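Side-chain contacts in VP35 (Myotis lucifugus, PDB 6DKU), which probably antagonises interferon responses, as a microbat-genome homolog of the filoviral polymerase cofactor VP35 whose interferon inhibitory domain is the part in this chain: residues 90-93 / 94-97; 106-109 / 110-113. The protein carries 1 engineered substitution. One frame throughout, in Å; residues are numbered along the deposited sequence.

Contact 1. Residues 90-93 / 94-97. Engineered in segment 94-97: Arg97 (natural residue Gly).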
ATOM      1  N   GLN A  90       3.746 -18.369  -3.966  1.00 93.06           N
ATOM      2  CA  GLN A  90       2.447 -17.700  -4.030  1.00 99.04           C
ATOM      3  C   GLN A  90       2.557 -16.184  -4.023  1.00 91.22           C
ATOM      4  O   GLN A  90       1.534 -15.500  -4.120  1.00 94.13           O
ATOM      5  CB  GLN A  90       1.547 -18.155  -2.875  1.00113.36           C
ATOM      6  CG  GLN A  90       1.241 -19.618  -2.944  1.00124.92           C
ATOM      7  CD  GLN A  90       2.166 -20.425  -2.085  1.00129.90           C
ATOM      8  OE1 GLN A  90       3.349 -20.090  -1.954  1.00136.94           O
ATOM      9  NE2 GLN A  90       1.680 -21.563  -1.606  1.00124.74           N
ATOM     10  N   ILE A  91       3.762 -15.641  -3.901  1.00 80.15           N
ATOM     11  CA  ILE A  91       3.982 -14.215  -4.118  1.00 69.20           C
ATOM     12  C   ILE A  91       3.991 -13.994  -5.625  1.00 58.58           C
ATOM     13  O   ILE A  91       4.666 -14.746  -6.344  1.00 68.29           O
ATOM     14  CB  ILE A  91       5.290 -13.730  -3.472  1.00 65.55           C
ATOM     15  CG1 ILE A  91       5.312 -14.048  -1.977  1.00 72.01           C
ATOM     16  CG2 ILE A  91       5.478 -12.245  -3.693  1.00 54.50           C
ATOM     17  CD1 ILE A  91       6.589 -13.602  -1.282  1.00 67.56           C
ATOM     18  N   PRO A  92       3.255 -13.005  -6.139  1.00 56.53           N
ATOM     19  CA  PRO A  92       3.262 -12.728  -7.585  1.00 55.60           C
ATOM     20  C   PRO A  92       4.668 -12.749  -8.165  1.00 67.59           C
ATOM     21  O   PRO A  92       5.613 -12.226  -7.568  1.00 62.67           O
ATOM     22  CB  PRO A  92       2.636 -11.332  -7.676  1.00 48.23           C
ATOM     23  CG  PRO A  92       1.689 -11.296  -6.512  1.00 56.11           C
ATOM     24  CD  PRO A  92       2.345 -12.105  -5.407  1.00 50.80           C
ATOM     25  N   ARG A  93       4.794 -13.367  -9.346  1.00 83.01           N
ATOM     26  CA  ARG A  93       6.107 -13.679  -9.908  1.00 68.75           C
ATOM     27  C   ARG A  93       6.906 -12.423 -10.233  1.00 62.48           C
ATOM     28  O   ARG A  93       8.117 -12.376  -9.996  1.00 70.30           O
ATOM     29  CB  ARG A  93       5.946 -14.539 -11.156  1.00 72.37           C
ATOM     30  CG  ARG A  93       7.159 -15.394 -11.466  1.00 88.84           C
ATOM     31  CD  ARG A  93       6.921 -16.824 -11.030  1.00100.06           C
ATOM     32  NE  ARG A  93       6.318 -17.599 -12.106  1.00111.77           N
ATOM     33  CZ  ARG A  93       6.999 -18.424 -12.895  1.00116.50           C
ATOM     34  NH1 ARG A  93       8.305 -18.580 -12.720  1.00118.97           N
ATOM     35  NH2 ARG A  93       6.376 -19.092 -13.858  1.00116.51           N
ATOM     36  N   ALA A  94       6.255 -11.396 -10.779  1.00 57.84           N
ATOM     37  CA  ALA A  94       6.990 -10.196 -11.162  1.00 58.98           C
ATOM     38  C   ALA A  94       7.634  -9.505  -9.967  1.00 65.77           C
ATOM     39  O   ALA A  94       8.603  -8.756 -10.148  1.00 67.04           O
ATOM     40  CB  ALA A  94       6.070  -9.226 -11.897  1.00 62.44           C
ATOM     41  N   TYR A  95       7.128  -9.743  -8.753  1.00 61.83           N
ATOM     42  CA  TYR A  95       7.726  -9.156  -7.562  1.00 50.08           C
ATOM     43  C   TYR A  95       9.020  -9.852  -7.154  1.00 60.85           C
ATOM     44  O   TYR A  95       9.811  -9.263  -6.408  1.00 75.38           O
ATOM     45  CB  TYR A  95       6.748  -9.203  -6.383  1.00 43.31           C
ATOM     46  CG  TYR A  95       5.383  -8.569  -6.600  1.00 54.44           C
ATOM     47  CD1 TYR A  95       5.134  -7.725  -7.670  1.00 50.13           C
ATOM     48  CD2 TYR A  95       4.341  -8.816  -5.710  1.00 63.07           C
ATOM     49  CE1 TYR A  95       3.886  -7.153  -7.854  1.00 41.77           C
ATOM     50  CE2 TYR A  95       3.096  -8.247  -5.884  1.00 50.16           C
ATOM     51  CZ  TYR A  95       2.871  -7.418  -6.961  1.00 53.08           C
ATOM     52  OH  TYR A  95       1.625  -6.854  -7.147  1.00 51.70           O
ATOM     53  N   HIS A  96       9.257 -11.074  -7.645  1.00 62.58           N
ATOM     54  CA  HIS A  96      10.338 -11.914  -7.125  1.00 73.41           C
ATOM     55  C   HIS A  96      11.685 -11.200  -7.159  1.00 62.76           C
ATOM     56  O   HIS A  96      12.473 -11.288  -6.211  1.00 61.57           O
ATOM     57  CB  HIS A  96      10.430 -13.218  -7.925  1.00 76.67           C
ATOM     58  CG  HIS A  96       9.482 -14.289  -7.475  1.00 78.17           C
ATOM     59  ND1 HIS A  96       8.448 -14.057  -6.595  1.00 76.33           N
ATOM     60  CD2 HIS A  96       9.413 -15.603  -7.799  1.00 82.43           C
ATOM     61  CE1 HIS A  96       7.784 -15.181  -6.393  1.00 78.44           C
ATOM     62  NE2 HIS A  96       8.350 -16.134  -7.111  1.00 80.29           N
ATOM     63  N   ARG A  97      11.976 -10.502  -8.257  1.00 63.59           N
ATOM     64  CA  ARG A  97      13.295  -9.902  -8.409  1.00 56.96           C
ATOM     65  C   ARG A  97      13.499  -8.706  -7.495  1.00 55.90           C
ATOM     66  O   ARG A  97      14.648  -8.352  -7.218  1.00 64.60           O
ATOM     67  CB  ARG A  97      13.530  -9.492  -9.860  1.00 54.72           C
ATOM     68  CG  ARG A  97      12.284  -9.041 -10.581  1.00 71.70           C
ATOM     69  CD  ARG A  97      12.623  -8.502 -11.951  1.00 78.31           C
ATOM     70  NE  ARG A  97      12.803  -7.056 -11.907  1.00 89.49           N
ATOM     71  CZ  ARG A  97      11.815  -6.181 -12.063  1.00 96.33           C
ATOM     72  NH1 ARG A  97      10.580  -6.618 -12.278  1.00100.51           N
ATOM     73  NH2 ARG A  97      12.056  -4.874 -12.005  1.00 89.46           N
TER
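His96 N donates to Arg93 O across 2.9 Å, with an N-H...O angle of 161°, and a second bond, likewise three residues back, from Tyr95 N to Pro92 O at 3.1 Å, is more bent. Together they wind the chain after Pro92 into a short helical turn in the loop between strands 82-84 and 100-101.

The turn lays one aromatic ring on each of two successive residues. Pro92 lies against the face of Tyr95: its CB is 3.8 Å from the ring centroid in a CH-pi contact displaced toward the rim, and its CG reaches Tyr95 CE2 at 3.4 Å. The phenol is placed there by a chi1 of -55°, which sets CG beside the backbone N and opposite the carbonyl carbon. At the ring's edge, Ile91 CG2 approaches Tyr95 CD2 at 4.1 Å. Ile91, Pro92 and Tyr95 also pack on Tyr117 of strand 113-119, and the Tyr95 hydroxyl is hydrogen-bonded to Glu29 of helix 26-37, so the tyrosine links the turn to the sheet and to helix 26-37.

His96 folds back over the preceding backbone. Arg93 CA stands almost squarely above the imidazole, 4.1 Å from its centroid, while CE1 lies near Ile91 O. Bends at chi2 and chi3 carry the arginine's NE to 5.6 Å from His96 NE2, without contact.

Thus the backbone makes the hydrogen bonds here, whereas aliphatic carbons on ring faces help to fix how the two rings are turned. The positive charge of Arg93 would tend to oppose protonation of His96, while the carbonyl oxygens of Ile91 and Pro92 beside the imidazole would tend to favour it, so this contact does not settle the histidine's charge.

Contact 2. Residues 106-109 / 110-113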
ATOM      1  N   PRO A 106      11.472  -0.227  12.457  1.00101.82           N
ATOM      2  CA  PRO A 106      10.494   0.505  11.637  1.00102.83           C
ATOM      3  C   PRO A 106      10.600   0.268  10.135  1.00 97.63           C
ATOM      4  O   PRO A 106      11.395   0.917   9.447  1.00105.83           O
ATOM      5  CB  PRO A 106      10.785   1.972  11.989  1.00105.66           C
ATOM      6  CG  PRO A 106      11.398   1.919  13.348  1.00106.12           C
ATOM      7  CD  PRO A 106      12.220   0.665  13.359  1.00103.79           C
ATOM      8  N   LYS A 107       9.785  -0.652   9.614  1.00 82.68           N
ATOM      9  CA  LYS A 107       9.606  -0.818   8.169  1.00 68.51           C
ATOM     10  C   LYS A 107       8.401   0.023   7.755  1.00 72.02           C
ATOM     11  O   LYS A 107       7.286  -0.468   7.567  1.00 61.79           O
ATOM     12  CB  LYS A 107       9.425  -2.285   7.804  1.00 66.58           C
ATOM     13  CG  LYS A 107      10.717  -3.030   7.531  1.00 64.28           C
ATOM     14  CD  LYS A 107      11.312  -3.602   8.813  1.00 82.23           C
ATOM     15  CE  LYS A 107      10.371  -4.592   9.491  1.00 84.04           C
ATOM     16  NZ  LYS A 107      11.088  -5.431  10.500  1.00 96.22           N
ATOM     17  N   THR A 108       8.646   1.322   7.607  1.00 77.06           N
ATOM     18  CA  THR A 108       7.577   2.300   7.475  1.00 65.99           C
ATOM     19  C   THR A 108       7.045   2.383   6.049  1.00 66.69           C
ATOM     20  O   THR A 108       7.764   2.145   5.074  1.00 81.57           O
ATOM     21  CB  THR A 108       8.070   3.675   7.938  1.00 68.36           C
ATOM     22  OG1 THR A 108       7.155   4.687   7.514  1.00 83.93           O
ATOM     23  CG2 THR A 108       9.475   3.978   7.418  1.00 58.72           C
ATOM     24  N   LEU A 109       5.756   2.723   5.934  1.00 59.77           N
ATOM     25  CA  LEU A 109       5.196   3.016   4.618  1.00 53.13           C
ATOM     26  C   LEU A 109       5.882   4.227   4.001  1.00 59.95           C
ATOM     27  O   LEU A 109       6.132   4.260   2.790  1.00 70.05           O
ATOM     28  CB  LEU A 109       3.688   3.257   4.713  1.00 50.20           C
ATOM     29  CG  LEU A 109       2.740   2.070   4.863  1.00 52.12           C
ATOM     30  CD1 LEU A 109       1.310   2.515   4.629  1.00 46.29           C
ATOM     31  CD2 LEU A 109       3.110   0.944   3.916  1.00 48.14           C
ATOM     32  N   GLY A 110       6.196   5.231   4.825  1.00 68.55           N
ATOM     33  CA  GLY A 110       6.863   6.421   4.326  1.00 68.06           C
ATOM     34  C   GLY A 110       8.191   6.128   3.660  1.00 71.41           C
ATOM     35  O   GLY A 110       8.549   6.769   2.666  1.00 75.74           O
ATOM     36  N   ARG A 111       8.936   5.153   4.178  1.00 57.47           N
ATOM     37  CA  ARG A 111      10.191   4.770   3.546  1.00 64.70           C
ATOM     38  C   ARG A 111       9.990   3.843   2.343  1.00 63.75           C
ATOM     39  O   ARG A 111      10.962   3.243   1.867  1.00 61.69           O
ATOM     40  CB  ARG A 111      11.126   4.124   4.576  1.00 84.97           C
ATOM     41  CG  ARG A 111      12.610   4.498   4.396  1.00108.45           C
ATOM     42  CD  ARG A 111      13.542   3.308   4.628  1.00111.13           C
ATOM     43  NE  ARG A 111      13.103   2.491   5.756  1.00117.87           N
ATOM     44  CZ  ARG A 111      13.588   1.287   6.047  1.00116.81           C
ATOM     45  NH1 ARG A 111      14.532   0.746   5.287  1.00113.30           N
ATOM     46  NH2 ARG A 111      13.119   0.620   7.093  1.00120.45           N
ATOM     47  N   GLY A 112       8.755   3.706   1.853  1.00 49.47           N
ATOM     48  CA  GLY A 112       8.483   3.031   0.602  1.00 40.03           C
ATOM     49  C   GLY A 112       8.084   1.573   0.708  1.00 54.18           C
ATOM     50  O   GLY A 112       7.724   0.982  -0.319  1.00 53.37           O
ATOM     51  N   TRP A 113       8.147   0.968   1.899  1.00 49.09           N
ATOM     52  CA  TRP A 113       7.709  -0.416   2.031  1.00 52.19           C
ATOM     53  C   TRP A 113       6.236  -0.535   1.671  1.00 53.30           C
ATOM     54  O   TRP A 113       5.457   0.406   1.833  1.00 58.63           O
ATOM     55  CB  TRP A 113       7.935  -0.933   3.454  1.00 62.65           C
ATOM     56  CG  TRP A 113       9.378  -1.009   3.847  1.00 63.66           C
ATOM     57  CD1 TRP A 113      10.047  -0.141   4.654  1.00 58.38           C
ATOM     58  CD2 TRP A 113      10.333  -2.001   3.445  1.00 57.39           C
ATOM     59  NE1 TRP A 113      11.351  -0.526   4.780  1.00 61.22           N
ATOM     60  CE2 TRP A 113      11.556  -1.665   4.048  1.00 58.96           C
ATOM     61  CE3 TRP A 113      10.275  -3.128   2.624  1.00 63.48           C
ATOM     62  CZ2 TRP A 113      12.713  -2.419   3.864  1.00 54.55           C
ATOM     63  CZ3 TRP A 113      11.420  -3.875   2.443  1.00 69.82           C
ATOM     64  CH2 TRP A 113      12.626  -3.518   3.063  1.00 63.06           C
TER
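Thr108 turns OG1 opposite its backbone N and beside its carbonyl carbon (chi1 166°), where the oxygen accepts Gly110 N at 2.9 Å in an ST turn. The same rotation sends CG2 against Arg111 CB, the two side chains crossing at about a right angle. Trp113, with CG set beside its own N by a chi1 of -65°, offers an indole face to Lys107, whose CG makes a CH-pi contact 3.9 Å from the five-membered ring's centroid.

Overlapping the ST turn is a type I beta turn closed by Gly112 N to Leu109 O at 2.8 Å. Thr108 O receives two weak bonds, from Arg111 N and Trp113 N. Beyond them Arg111 bends back to donate NH2 to Pro106 O at 2.9 Å; the acceptor lies nearly in the guanidinium plane, and the indole edge meets a face of that group.

The turn leads directly into strand 113-119. Gly110 O is bonded to Gln70 of helix 61-71, the backbones of Lys107 and Leu109 pair with Ala80 and Cys78 just before strand 82-84, and Trp113 makes a cation-pi contact with Lys127 of the adjoining strand 122-127.

Overall arrangement
Both contacts are tight local turns in loops beside the same mixed sheet, and neither is wholly core nor wholly surface: each combines two buried residues with two exposed ones. Their centres are 20 Å apart and their nearest atoms about 10 Å, so they do not touch. Contact 1 sits farther out, 16 Å from the chain centre against 10 Å for contact 2. Strand 113-119 relates them, since contact 2 ends on its first residue and contact 1 packs on Tyr117 farther along it. Contact 1 relies on apolar and CH-pi packing over a backbone-bonded turn; contact 2 adds hydroxyl and guanidinium bonds to main-chain atoms. Each also reaches a different helix, 26-37 and 61-71 respectively.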